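Local structure of amino Transferase (Eubacterium rectale, 3ELE) at residues V79-A84 against L102-G107; D163-R168 against S198-K203; V176-P181 against E192-L197; S245-L250 against G254-Y259. The protein probably catalyses the transfer of amino groups between amino acids and keto acids, using bound pyridoxal-5'-phosphate as its cofactor. All coordinates share one frame; numbering follows the deposited sequence.

How the interactions relate
From the N terminus, interaction 1 closes first, joining the start of helix 79-93 to strand 102-105, an outermost strand of the seven-stranded mixed sheet. Interaction 2 closes a loop between helix 162-167 and helix 191-208, and interaction 3, which sets strand 173-178 against the earlier part of helix 191-208, is nested inside that loop. The two meet where Leu165 packs on Leu197. Interaction 4 follows as a short loop closed on itself between strand 240-245 and strand 258-261. Since strands 258-261 and 102-105 are sheet neighbours, it touches interaction 1. Interactions 3 and 4 both reach the cofactor, about 8 Å apart at their nearest atoms.

Interaction 1. Residues V79-A84 against L102-G107; sequences VETRAA and LYMTMG
Arg82 lays the aliphatic part of its side chain over Leu102 and selenomethionine Met104, its CG lying 3.7 Å from Leu102 CB. The Arg82 and Leu102 side chains run alongside each other with opposite headings, and the next carbon, Arg82 CD, comes within 3.2 Å of the Leu102 backbone O. A bend at chi3 (-70°) then turns the chain off beyond CD, and the guanidinium finds its polar partners beside the contact: a salt bridge to Asp100 and a hydrogen bond from NE to the Gly77 carbonyl. Thr81, one residue earlier in the helix, adds its methyl CG2, which stands anti to the backbone N and meets Met104 CE at 3.5 Å. The selenium touches both residues, with Thr81 CG2 and Arg82 CG each 3.9 Å from Met104 SE. Thr81 OG1 bonds instead to the Gln293 carbonyl. An alanine in place of Arg82 would remove the carbons lying on Leu102 and Met104 and would probably leave Asp100 without its charged mate. The helix and strand segments run at 114° to each other, their axes coming within 8.6 Å at closest approach. The helix covers the face of the strand that carries Leu102 and Met104, while along one edge the strand pairs antiparallel with strand 258-261; Leu102 and Met104 also touch Ile85 farther along helix 79-93 and Tyr259 of the neighbouring strand.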
loop_
_atom_site.group_PDB
_atom_site.type_symbol
_atom_site.label_atom_id
_atom_site.label_comp_id
_atom_site.label_asym_id
_atom_site.label_seq_id
_atom_site.Cartn_x
_atom_site.Cartn_y
_atom_site.Cartn_z
ATOM N N VAL A 79 -3.198 -13.742 12.357
ATOM C CA VAL A 79 -4.443 -14.180 13.002
ATOM C C VAL A 79 -4.544 -13.585 14.424
ATOM O O VAL A 79 -5.624 -13.257 14.861
ATOM C CB VAL A 79 -4.581 -15.738 13.002
ATOM C CG1 VAL A 79 -3.530 -16.405 13.919
ATOM C CG2 VAL A 79 -5.987 -16.162 13.395
ATOM N N GLU A 80 -3.409 -13.394 15.097
ATOM C CA GLU A 80 -3.353 -12.813 16.450
ATOM C C GLU A 80 -3.778 -11.340 16.475
ATOM O O GLU A 80 -4.417 -10.880 17.433
ATOM C CB GLU A 80 -1.964 -12.969 17.079
ATOM C CG GLU A 80 -1.539 -14.430 17.327
ATOM C CD GLU A 80 -0.852 -15.136 16.133
ATOM O OE1 GLU A 80 -0.635 -14.536 15.030
ATOM O OE2 GLU A 80 -0.516 -16.323 16.327
ATOM N N THR A 81 -3.408 -10.616 15.417
ATOM C CA THR A 81 -3.805 -9.229 15.236
ATOM C C THR A 81 -5.312 -9.147 14.945
ATOM O O THR A 81 -6.032 -8.398 15.611
ATOM C CB THR A 81 -2.960 -8.550 14.157
ATOM O OG1 THR A 81 -1.594 -8.561 14.604
ATOM C CG2 THR A 81 -3.433 -7.098 13.906
ATOM N N ARG A 82 -5.769 -9.926 13.968
ATOM C CA ARG A 82 -7.185 -9.980 13.603
ATOM C C ARG A 82 -8.075 -10.459 14.767
ATOM O O ARG A 82 -9.136 -9.857 15.020
ATOM C CB ARG A 82 -7.379 -10.848 12.358
ATOM C CG ARG A 82 -6.795 -10.199 11.137
ATOM C CD ARG A 82 -6.973 -10.997 9.906
ATOM N NE ARG A 82 -6.159 -12.216 9.885
ATOM C CZ ARG A 82 -6.601 -13.480 9.805
ATOM N NH1 ARG A 82 -7.884 -13.795 9.725
ATOM N NH2 ARG A 82 -5.716 -14.470 9.789
ATOM N N ALA A 83 -7.624 -11.506 15.471
ATOM C CA ALA A 83 -8.313 -12.043 16.673
ATOM C C ALA A 83 -8.490 -10.988 17.762
ATOM O O ALA A 83 -9.584 -10.839 18.279
ATOM C CB ALA A 83 -7.571 -13.269 17.239
ATOM N N ALA A 84 -7.420 -10.246 18.061
ATOM C CA ALA A 84 -7.417 -9.143 19.052
ATOM C C ALA A 84 -8.405 -8.014 18.725
ATOM O O ALA A 84 -9.029 -7.460 19.638
ATOM C CB ALA A 84 -6.015 -8.558 19.198
ATOM N N LEU A 102 -11.728 -9.986 9.512
ATOM C CA LEU A 102 -10.799 -8.848 9.343
ATOM C C LEU A 102 -9.789 -9.060 8.232
ATOM O O LEU A 102 -9.403 -10.205 7.959
ATOM C CB LEU A 102 -10.041 -8.566 10.649
ATOM C CG LEU A 102 -10.719 -7.822 11.807
ATOM C CD1 LEU A 102 -11.120 -6.417 11.338
ATOM C CD2 LEU A 102 -11.905 -8.562 12.381
ATOM N N TYR A 103 -9.399 -7.958 7.581
ATOM C CA TYR A 103 -8.315 -7.944 6.578
ATOM C C TYR A 103 -7.455 -6.736 6.938
ATOM O O TYR A 103 -7.947 -5.616 6.860
ATOM C CB TYR A 103 -8.881 -7.846 5.157
ATOM C CG TYR A 103 -7.844 -7.869 4.058
ATOM C CD1 TYR A 103 -7.181 -6.711 3.682
ATOM C CD2 TYR A 103 -7.534 -9.034 3.381
ATOM C CE1 TYR A 103 -6.224 -6.706 2.681
ATOM C CE2 TYR A 103 -6.575 -9.041 2.384
ATOM C CZ TYR A 103 -5.926 -7.870 2.029
ATOM O OH TYR A 103 -4.969 -7.839 1.033
HETATM N N MSE A 104 -6.199 -6.956 7.328
HETATM C CA MSE A 104 -5.320 -5.870 7.767
HETATM C C MSE A 104 -4.789 -5.100 6.555
HETATM O O MSE A 104 -4.302 -5.704 5.603
HETATM C CB MSE A 104 -4.161 -6.376 8.632
HETATM C CG MSE A 104 -4.594 -7.214 9.858
HETATM SE SE MSE A 104 -5.928 -6.383 10.971
HETATM C CE MSE A 104 -4.878 -4.888 11.607
ATOM N N THR A 105 -4.890 -3.775 6.627
ATOM C CA THR A 105 -4.535 -2.881 5.526
ATOM C C THR A 105 -3.511 -1.836 5.953
ATOM O O THR A 105 -3.201 -1.691 7.131
ATOM C CB THR A 105 -5.785 -2.154 4.968
ATOM O OG1 THR A 105 -6.332 -1.302 5.986
ATOM C CG2 THR A 105 -6.846 -3.142 4.457
HETATM N N MSE A 106 -3.026 -1.098 4.963
HETATM C CA MSE A 106 -2.052 -0.041 5.132
HETATM C C MSE A 106 -2.739 1.317 5.214
HETATM O O MSE A 106 -2.471 2.216 4.409
HETATM C CB MSE A 106 -1.036 -0.134 3.993
HETATM C CG MSE A 106 -0.317 -1.514 4.042
HETATM SE SE MSE A 106 1.159 -1.625 2.879
HETATM C CE MSE A 106 0.177 -1.624 1.308
ATOM N N GLY A 107 -3.628 1.450 6.203
ATOM C CA GLY A 107 -4.405 2.661 6.439
ATOM C C GLY A 107 -5.763 2.652 5.763
ATOM O O GLY A 107 -6.087 1.749 4.975
#

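Interaction 2. Residues D163-R168 against S198-K203; sequences DALEER and SDLLEK
Glu166 and Leu200 bring together two nearly parallel helices, 162-167 and 191-208, of the alpha/beta domain of a PLP-dependent aminotransferase; their segments make an angle of 18°. Glu166 CB lies 3.8 Å from Leu200 CD1. With CG anti to the backbone N (chi1 -176°) and the chain extended beyond it, the glutamate passes along this same methyl: CG is 3.6 Å from Leu200 CD1, the carboxylate carbon CD is equally near, and OE1 stays by the same methyl at 3.7 Å. OE2 instead turns to Lys203, whose side chain crosses that of Glu166 at about a right angle. The salt bridge lies on the more exposed side of the contact. Beneath it, the other Leu200 methyl, CD2, packs 3.9 Å from Leu165 CD2, and Leu165 continues onto Val151 of strand 147-151. Lys203 NZ approaches Glu166 OE2 from above the carboxylate plane, 40° out of it, at 2.8 Å.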
loop_
_atom_site.group_PDB
_atom_site.type_symbol
_atom_site.label_atom_id
_atom_site.label_comp_id
_atom_site.label_asym_id
_atom_site.label_seq_id
_atom_site.Cartn_x
_atom_site.Cartn_y
_atom_site.Cartn_z
ATOM N N ASP A 163 -34.604 12.240 1.235
ATOM C CA ASP A 163 -35.314 12.451 -0.045
ATOM C C ASP A 163 -34.302 12.569 -1.199
ATOM O O ASP A 163 -34.413 11.839 -2.211
ATOM C CB ASP A 163 -36.238 13.682 0.011
ATOM C CG ASP A 163 -37.513 13.447 0.862
ATOM O OD1 ASP A 163 -37.708 12.344 1.412
ATOM O OD2 ASP A 163 -38.343 14.381 0.968
ATOM N N ALA A 164 -33.310 13.448 -1.007
ATOM C CA ALA A 164 -32.222 13.662 -1.966
ATOM C C ALA A 164 -31.456 12.352 -2.184
ATOM O O ALA A 164 -31.213 11.979 -3.325
ATOM C CB ALA A 164 -31.255 14.775 -1.478
ATOM N N LEU A 165 -31.143 11.625 -1.103
ATOM C CA LEU A 165 -30.417 10.344 -1.215
ATOM C C LEU A 165 -31.207 9.330 -2.024
ATOM O O LEU A 165 -30.667 8.789 -2.979
ATOM C CB LEU A 165 -30.034 9.738 0.144
ATOM C CG LEU A 165 -29.427 8.318 0.181
ATOM C CD1 LEU A 165 -28.251 8.142 -0.817
ATOM C CD2 LEU A 165 -29.021 7.962 1.606
ATOM N N GLU A 166 -32.465 9.097 -1.637
ATOM C CA GLU A 166 -33.343 8.135 -2.313
ATOM C C GLU A 166 -33.483 8.407 -3.815
ATOM O O GLU A 166 -33.519 7.472 -4.620
ATOM C CB GLU A 166 -34.734 8.109 -1.653
ATOM C CG GLU A 166 -35.660 7.042 -2.252
ATOM C CD GLU A 166 -36.935 6.784 -1.477
ATOM O OE1 GLU A 166 -37.197 7.447 -0.453
ATOM O OE2 GLU A 166 -37.683 5.888 -1.918
ATOM N N GLU A 167 -33.578 9.689 -4.167
ATOM C CA GLU A 167 -33.693 10.150 -5.558
ATOM C C GLU A 167 -32.431 9.832 -6.389
ATOM O O GLU A 167 -32.532 9.599 -7.590
ATOM C CB GLU A 167 -34.009 11.656 -5.572
ATOM C CG GLU A 167 -34.395 12.252 -6.916
ATOM C CD GLU A 167 -34.605 13.779 -6.882
ATOM O OE1 GLU A 167 -34.588 14.408 -5.789
ATOM O OE2 GLU A 167 -34.790 14.355 -7.978
ATOM N N ARG A 168 -31.261 9.795 -5.744
ATOM C CA ARG A 168 -29.970 9.472 -6.419
ATOM C C ARG A 168 -29.593 7.979 -6.422
ATOM O O ARG A 168 -28.556 7.615 -6.978
ATOM C CB ARG A 168 -28.847 10.314 -5.815
ATOM C CG ARG A 168 -28.988 11.773 -6.180
ATOM C CD ARG A 168 -28.203 12.675 -5.297
ATOM N NE ARG A 168 -28.281 14.066 -5.761
ATOM C CZ ARG A 168 -29.333 14.878 -5.622
ATOM N NH1 ARG A 168 -30.461 14.482 -5.033
ATOM N NH2 ARG A 168 -29.255 16.124 -6.092
ATOM N N SER A 198 -30.405 2.474 6.834
ATOM C CA SER A 198 -30.450 1.023 6.718
ATOM C C SER A 198 -31.768 0.546 6.118
ATOM O O SER A 198 -31.745 -0.274 5.219
ATOM C CB SER A 198 -30.174 0.372 8.056
ATOM O OG SER A 198 -28.909 0.814 8.527
ATOM N N ASP A 199 -32.887 1.114 6.562
ATOM C CA ASP A 199 -34.208 0.765 5.994
ATOM C C ASP A 199 -34.335 1.150 4.516
ATOM O O ASP A 199 -34.860 0.375 3.729
ATOM C CB ASP A 199 -35.360 1.413 6.777
ATOM C CG ASP A 199 -35.459 0.923 8.222
ATOM O OD1 ASP A 199 -34.957 -0.181 8.553
ATOM O OD2 ASP A 199 -36.064 1.660 9.029
ATOM N N LEU A 200 -33.849 2.336 4.160
ATOM C CA LEU A 200 -33.879 2.838 2.783
ATOM C C LEU A 200 -33.075 1.941 1.843
ATOM O O LEU A 200 -33.578 1.526 0.800
ATOM C CB LEU A 200 -33.346 4.284 2.712
ATOM C CG LEU A 200 -33.252 4.982 1.340
ATOM C CD1 LEU A 200 -34.611 5.075 0.637
ATOM C CD2 LEU A 200 -32.600 6.360 1.524
ATOM N N LEU A 201 -31.835 1.648 2.224
ATOM C CA LEU A 201 -30.937 0.822 1.409
ATOM C C LEU A 201 -31.384 -0.626 1.297
ATOM O O LEU A 201 -31.265 -1.223 0.212
ATOM C CB LEU A 201 -29.488 0.941 1.900
ATOM C CG LEU A 201 -28.840 2.331 1.820
ATOM C CD1 LEU A 201 -27.345 2.193 2.155
ATOM C CD2 LEU A 201 -29.017 2.976 0.468
ATOM N N GLU A 202 -31.911 -1.186 2.384
ATOM C CA GLU A 202 -32.509 -2.539 2.345
ATOM C C GLU A 202 -33.676 -2.581 1.326
ATOM O O GLU A 202 -33.767 -3.513 0.521
ATOM C CB GLU A 202 -32.998 -2.952 3.744
ATOM C CG GLU A 202 -33.606 -4.358 3.856
ATOM C CD GLU A 202 -34.406 -4.559 5.160
ATOM O OE1 GLU A 202 -34.040 -3.963 6.206
ATOM O OE2 GLU A 202 -35.406 -5.306 5.135
ATOM N N LYS A 203 -34.558 -1.581 1.388
ATOM C CA LYS A 203 -35.706 -1.447 0.469
ATOM C C LYS A 203 -35.234 -1.285 -0.987
ATOM O O LYS A 203 -35.717 -2.004 -1.857
ATOM C CB LYS A 203 -36.613 -0.275 0.912
ATOM C CG LYS A 203 -37.677 0.229 -0.065
ATOM C CD LYS A 203 -38.273 1.568 0.417
ATOM C CE LYS A 203 -38.570 2.551 -0.724
ATOM N NZ LYS A 203 -38.710 3.950 -0.195
#

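Interaction 3. Residues V176-P181 against E192-L197; sequences VIINSP and ETIKKL. With PLP (pyridoxal-5'-phosphate), chain E.
Ile178 supplies the strand side of this contact with two separate branches. Its CG2 methyl reaches tip to tip toward Leu197 CD2, 3.8 Å away, while CD1 meets Ile194 CD1 at 4.0 Å, the two isoleucine side chains lying aslant. The split follows from chi1 of 79°, which places CG1 between the backbone N and the carbonyl carbon and leaves CG2 beside the N. This closely packed side is buried and purely apolar. It joins the first strand and the helix of a beta-alpha-beta unit, strand 173-178, helix 191-208 and strand 213-217; Ile178 and Leu197 both also touch Ile214 of the last strand. The flank of the helix with Glu192, Lys195 and Lys196, by contrast, is the solvent side, and those residues take no part in the packing. Past Ile178, the chain enters the cofactor pocket: Asn179 OD1 lies 3.1 Å from C2A, the ring methyl of PLP, while Asn179 ND2 bonds to the Asp217 carbonyl and OD1 accepts from Asn183 N.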
loop_
_atom_site.group_PDB
_atom_site.type_symbol
_atom_site.label_atom_id
_atom_site.label_comp_id
_atom_site.label_asym_id
_atom_site.label_seq_id
_atom_site.Cartn_x
_atom_site.Cartn_y
_atom_site.Cartn_z
ATOM N N VAL A 176 -23.090 3.191 -0.633
ATOM C CA VAL A 176 -23.199 4.520 -0.008
ATOM C C VAL A 176 -22.079 4.624 1.001
ATOM O O VAL A 176 -21.955 3.782 1.883
ATOM C CB VAL A 176 -24.576 4.765 0.650
ATOM C CG1 VAL A 176 -24.615 6.157 1.262
ATOM C CG2 VAL A 176 -25.671 4.597 -0.419
ATOM N N ILE A 177 -21.238 5.637 0.826
ATOM C CA ILE A 177 -20.109 5.905 1.704
ATOM C C ILE A 177 -20.617 6.803 2.832
ATOM O O ILE A 177 -21.310 7.810 2.565
ATOM C CB ILE A 177 -18.945 6.679 0.974
ATOM C CG1 ILE A 177 -18.488 5.979 -0.315
ATOM C CG2 ILE A 177 -17.758 6.857 1.910
ATOM C CD1 ILE A 177 -17.836 6.924 -1.330
ATOM N N ILE A 178 -20.274 6.451 4.077
ATOM C CA ILE A 178 -20.597 7.251 5.252
ATOM C C ILE A 178 -19.311 7.463 6.067
ATOM O O ILE A 178 -18.441 6.600 6.144
ATOM C CB ILE A 178 -21.765 6.695 6.117
ATOM C CG1 ILE A 178 -21.336 5.543 7.013
ATOM C CG2 ILE A 178 -23.013 6.365 5.234
ATOM C CD1 ILE A 178 -22.418 5.045 7.875
ATOM N N ASN A 179 -19.198 8.630 6.650
ATOM C CA ASN A 179 -18.019 9.008 7.427
ATOM C C ASN A 179 -18.556 9.698 8.652
ATOM O O ASN A 179 -18.940 10.863 8.574
ATOM C CB ASN A 179 -17.178 9.876 6.519
ATOM C CG ASN A 179 -15.982 10.519 7.184
ATOM O OD1 ASN A 179 -15.712 11.672 6.892
ATOM N ND2 ASN A 179 -15.253 9.795 8.049
ATOM N N SER A 180 -18.660 8.932 9.749
ATOM C CA SER A 180 -19.161 9.411 11.034
ATOM C C SER A 180 -18.315 8.837 12.198
ATOM O O SER A 180 -18.253 7.606 12.352
ATOM C CB SER A 180 -20.624 9.021 11.182
ATOM O OG SER A 180 -21.161 9.522 12.386
ATOM N N PRO A 181 -17.641 9.708 12.999
ATOM C CA PRO A 181 -17.552 11.169 12.903
ATOM C C PRO A 181 -16.944 11.683 11.584
ATOM O O PRO A 181 -16.020 11.057 11.028
ATOM C CB PRO A 181 -16.734 11.543 14.117
ATOM C CG PRO A 181 -16.969 10.426 15.064
ATOM C CD PRO A 181 -16.934 9.243 14.206
ATOM N N GLU A 192 -30.971 7.001 14.870
ATOM C CA GLU A 192 -32.133 7.234 14.019
ATOM C C GLU A 192 -31.712 7.398 12.548
ATOM O O GLU A 192 -32.305 6.778 11.668
ATOM C CB GLU A 192 -32.946 8.434 14.531
ATOM C CG GLU A 192 -34.226 8.724 13.759
ATOM C CD GLU A 192 -35.030 9.877 14.349
ATOM O OE1 GLU A 192 -34.990 10.104 15.583
ATOM O OE2 GLU A 192 -35.728 10.553 13.566
ATOM N N THR A 193 -30.684 8.207 12.303
ATOM C CA THR A 193 -30.141 8.408 10.948
ATOM C C THR A 193 -29.618 7.093 10.352
ATOM O O THR A 193 -29.930 6.768 9.204
ATOM C CB THR A 193 -29.039 9.479 10.962
ATOM O OG1 THR A 193 -29.629 10.722 11.330
ATOM C CG2 THR A 193 -28.370 9.629 9.617
ATOM N N ILE A 194 -28.868 6.332 11.157
ATOM C CA ILE A 194 -28.322 5.035 10.751
ATOM C C ILE A 194 -29.463 4.033 10.464
ATOM O O ILE A 194 -29.375 3.297 9.480
ATOM C CB ILE A 194 -27.275 4.482 11.790
ATOM C CG1 ILE A 194 -26.045 5.433 11.933
ATOM C CG2 ILE A 194 -26.827 3.051 11.430
ATOM C CD1 ILE A 194 -25.205 5.670 10.625
ATOM N N LYS A 195 -30.525 4.037 11.283
ATOM C CA LYS A 195 -31.702 3.160 11.076
ATOM C C LYS A 195 -32.484 3.523 9.799
ATOM O O LYS A 195 -32.837 2.628 9.042
ATOM C CB LYS A 195 -32.651 3.165 12.289
ATOM C CG LYS A 195 -32.116 2.402 13.500
ATOM C CD LYS A 195 -32.836 2.745 14.801
ATOM C CE LYS A 195 -34.273 2.295 14.851
ATOM N NZ LYS A 195 -34.928 2.687 16.164
ATOM N N LYS A 196 -32.752 4.813 9.569
ATOM C CA LYS A 196 -33.466 5.256 8.336
ATOM C C LYS A 196 -32.673 4.903 7.075
ATOM O O LYS A 196 -33.256 4.468 6.086
ATOM C CB LYS A 196 -33.780 6.761 8.334
ATOM C CG LYS A 196 -34.832 7.193 9.343
ATOM C CD LYS A 196 -35.243 8.683 9.195
ATOM C CE LYS A 196 -36.082 8.914 7.903
ATOM N NZ LYS A 196 -36.808 10.230 7.823
ATOM N N LEU A 197 -31.349 5.105 7.133
ATOM C CA LEU A 197 -30.416 4.754 6.051
ATOM C C LEU A 197 -30.478 3.274 5.766
ATOM O O LEU A 197 -30.586 2.870 4.609
ATOM C CB LEU A 197 -28.964 5.099 6.428
ATOM C CG LEU A 197 -27.868 4.808 5.393
ATOM C CD1 LEU A 197 -28.036 5.738 4.232
ATOM C CD2 LEU A 197 -26.487 4.958 6.025
HETATM N N1 PLP E . -11.154 9.183 5.713
HETATM C C2 PLP E . -11.305 10.490 6.182
HETATM C C2A PLP E . -12.678 11.070 6.297
HETATM C C3 PLP E . -10.177 11.240 6.573
HETATM O O3 PLP E . -10.318 12.520 7.053
HETATM C C4 PLP E . -8.879 10.691 6.453
HETATM C C4A PLP E . -7.732 11.685 6.459
HETATM O O4A PLP E . -7.389 12.236 5.412
HETATM C C5 PLP E . -8.752 9.352 5.972
HETATM C C6 PLP E . -9.899 8.608 5.600
HETATM C C5A PLP E . -7.412 8.675 5.773
HETATM O O4P PLP E . -6.978 7.954 6.882
HETATM P P PLP E . -5.632 7.082 6.720
HETATM O O1P PLP E . -5.734 5.833 7.548
HETATM O O2P PLP E . -4.474 7.863 7.268
HETATM O O3P PLP E . -5.365 6.720 5.295
#

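Interaction 4. Residues S245-L250 against G254-Y259; sequences SYSKSL and GERIGY. With PLP (pyridoxal-5'-phosphate), chain E.
Tyr246 and Tyr259 cross at about a right angle, the Tyr246 OH lying at the edge of the Tyr259 ring, 3.9 Å from CE2. At the inner end of Tyr246, its backbone N donates a nearly straight bond (169°) to Ile257 O at 3.0 Å, and that carbonyl also sits near the plane of the Tyr246 ring, at its edge. Ser245 and Gly258 form an antiparallel non-hydrogen-bonded pair, so close at CA that a side chain on Gly258 would run into Ser245. Away from the tyrosines, Ser245, Ser247 and Arg256 gather round the PLP phosphate. Ser245 OG donates to O1P at 2.6 Å, and Ser247 OG lies 2.8 Å from O2P. Bends at chi2 (-47°) and chi3 (-61°) curl Arg256 back until its guanidinium presents its edge to the phosphate: NH1 meets O2P at 3.0 Å and NH2 meets O3P at 3.1 Å, while NH1 also bonds to the Pro253 carbonyl. A leucine at Arg256 would probably leave O2P and O3P without their charged partner. Lys248 NZ, 3.1 Å from PLP C4A, is not joined to it here, but its placement is consistent with the Schiff-base lysine of this family.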
loop_
_atom_site.group_PDB
_atom_site.type_symbol
_atom_site.label_atom_id
_atom_site.label_comp_id
_atom_site.label_asym_id
_atom_site.label_seq_id
_atom_site.Cartn_x
_atom_site.Cartn_y
_atom_site.Cartn_z
ATOM N N SER A 245 -8.705 2.806 10.549
ATOM C CA SER A 245 -7.267 2.929 10.682
ATOM C C SER A 245 -6.936 3.526 12.044
ATOM O O SER A 245 -7.794 4.128 12.689
ATOM C CB SER A 245 -6.657 3.757 9.558
ATOM O OG SER A 245 -6.811 5.147 9.769
ATOM N N TYR A 246 -5.680 3.354 12.450
ATOM C CA TYR A 246 -5.158 3.878 13.719
ATOM C C TYR A 246 -4.473 5.245 13.557
ATOM O O TYR A 246 -3.762 5.687 14.457
ATOM C CB TYR A 246 -4.240 2.829 14.374
ATOM C CG TYR A 246 -4.997 1.564 14.712
ATOM C CD1 TYR A 246 -5.146 0.545 13.764
ATOM C CD2 TYR A 246 -5.612 1.397 15.958
ATOM C CE1 TYR A 246 -5.865 -0.613 14.048
ATOM C CE2 TYR A 246 -6.344 0.209 16.261
ATOM C CZ TYR A 246 -6.464 -0.778 15.292
ATOM O OH TYR A 246 -7.161 -1.947 15.527
ATOM N N SER A 247 -4.735 5.926 12.427
ATOM C CA SER A 247 -4.147 7.225 12.116
ATOM C C SER A 247 -4.550 8.316 13.113
ATOM O O SER A 247 -3.716 9.138 13.477
ATOM C CB SER A 247 -4.484 7.648 10.678
ATOM O OG SER A 247 -4.018 6.679 9.724
ATOM N N LYS A 248 -5.803 8.301 13.568
ATOM C CA LYS A 248 -6.315 9.305 14.531
ATOM C C LYS A 248 -6.382 8.824 15.972
ATOM O O LYS A 248 -6.037 9.577 16.905
ATOM C CB LYS A 248 -7.693 9.806 14.096
ATOM C CG LYS A 248 -7.657 10.792 12.949
ATOM C CD LYS A 248 -7.549 10.155 11.591
ATOM C CE LYS A 248 -7.120 11.151 10.525
ATOM N NZ LYS A 248 -6.980 10.468 9.217
ATOM N N SER A 249 -6.837 7.584 16.149
ATOM C CA SER A 249 -7.003 6.966 17.465
ATOM C C SER A 249 -5.672 6.831 18.209
ATOM O O SER A 249 -5.592 7.181 19.366
ATOM C CB SER A 249 -7.727 5.615 17.344
ATOM O OG SER A 249 -6.942 4.669 16.664
ATOM N N LEU A 250 -4.632 6.383 17.506
ATOM C CA LEU A 250 -3.275 6.239 18.043
ATOM C C LEU A 250 -2.275 7.308 17.542
ATOM O O LEU A 250 -1.111 7.261 17.931
ATOM C CB LEU A 250 -2.744 4.825 17.731
ATOM C CG LEU A 250 -3.383 3.646 18.468
ATOM C CD1 LEU A 250 -2.862 2.319 17.883
ATOM C CD2 LEU A 250 -3.124 3.725 19.990
ATOM N N GLY A 254 1.321 8.287 9.567
ATOM C CA GLY A 254 2.442 7.892 8.735
ATOM C C GLY A 254 2.815 6.422 8.804
ATOM O O GLY A 254 3.571 5.983 7.957
ATOM N N GLU A 255 2.311 5.671 9.795
ATOM C CA GLU A 255 2.635 4.232 9.952
ATOM C C GLU A 255 1.825 3.248 9.079
ATOM O O GLU A 255 2.267 2.117 8.851
ATOM C CB GLU A 255 2.640 3.843 11.436
ATOM C CG GLU A 255 3.515 4.753 12.350
ATOM C CD GLU A 255 4.977 4.918 11.920
ATOM O OE1 GLU A 255 5.418 4.348 10.894
ATOM O OE2 GLU A 255 5.728 5.630 12.630
ATOM N N ARG A 256 0.673 3.688 8.575
ATOM C CA ARG A 256 -0.131 2.940 7.592
ATOM C C ARG A 256 -0.625 1.598 8.136
ATOM O O ARG A 256 -0.127 0.538 7.765
ATOM C CB ARG A 256 0.656 2.759 6.255
ATOM C CG ARG A 256 1.448 3.978 5.761
ATOM C CD ARG A 256 0.644 5.257 5.806
ATOM N NE ARG A 256 -0.542 5.203 4.970
ATOM C CZ ARG A 256 -1.745 5.714 5.237
ATOM N NH1 ARG A 256 -2.050 6.252 6.401
ATOM N NH2 ARG A 256 -2.703 5.586 4.325
ATOM N N ILE A 257 -1.572 1.657 9.062
ATOM C CA ILE A 257 -2.157 0.440 9.643
ATOM C C ILE A 257 -3.654 0.617 9.894
ATOM O O ILE A 257 -4.092 1.539 10.583
ATOM C CB ILE A 257 -1.363 -0.006 10.912
ATOM C CG1 ILE A 257 -1.916 -1.319 11.500
ATOM C CG2 ILE A 257 -1.289 1.138 11.962
ATOM C CD1 ILE A 257 -1.881 -2.508 10.583
ATOM N N GLY A 258 -4.441 -0.260 9.291
ATOM C CA GLY A 258 -5.864 -0.240 9.486
ATOM C C GLY A 258 -6.467 -1.559 9.088
ATOM O O GLY A 258 -5.777 -2.579 9.066
ATOM N N TYR A 259 -7.746 -1.538 8.749
ATOM C CA TYR A 259 -8.410 -2.761 8.333
ATOM C C TYR A 259 -9.685 -2.521 7.569
ATOM O O TYR A 259 -10.191 -1.390 7.514
ATOM C CB TYR A 259 -8.707 -3.684 9.539
ATOM C CG TYR A 259 -9.631 -3.129 10.626
ATOM C CD1 TYR A 259 -11.027 -3.054 10.434
ATOM C CD2 TYR A 259 -9.122 -2.729 11.869
ATOM C CE1 TYR A 259 -11.882 -2.568 11.430
ATOM C CE2 TYR A 259 -9.984 -2.255 12.886
ATOM C CZ TYR A 259 -11.360 -2.183 12.650
ATOM O OH TYR A 259 -12.215 -1.711 13.620
HETATM N N1 PLP E . -11.154 9.183 5.713
HETATM C C2 PLP E . -11.305 10.490 6.182
HETATM C C2A PLP E . -12.678 11.070 6.297
HETATM C C3 PLP E . -10.177 11.240 6.573
HETATM O O3 PLP E . -10.318 12.520 7.053
HETATM C C4 PLP E . -8.879 10.691 6.453
HETATM C C4A PLP E . -7.732 11.685 6.459
HETATM O O4A PLP E . -7.389 12.236 5.412
HETATM C C5 PLP E . -8.752 9.352 5.972
HETATM C C6 PLP E . -9.899 8.608 5.600
HETATM C C5A PLP E . -7.412 8.675 5.773
HETATM O O4P PLP E . -6.978 7.954 6.882
HETATM P P PLP E . -5.632 7.082 6.720
HETATM O O1P PLP E . -5.734 5.833 7.548
HETATM O O2P PLP E . -4.474 7.863 7.268
HETATM O O3P PLP E . -5.365 6.720 5.295
HETATM O O HOH W 1 -2.139 4.670 9.935
#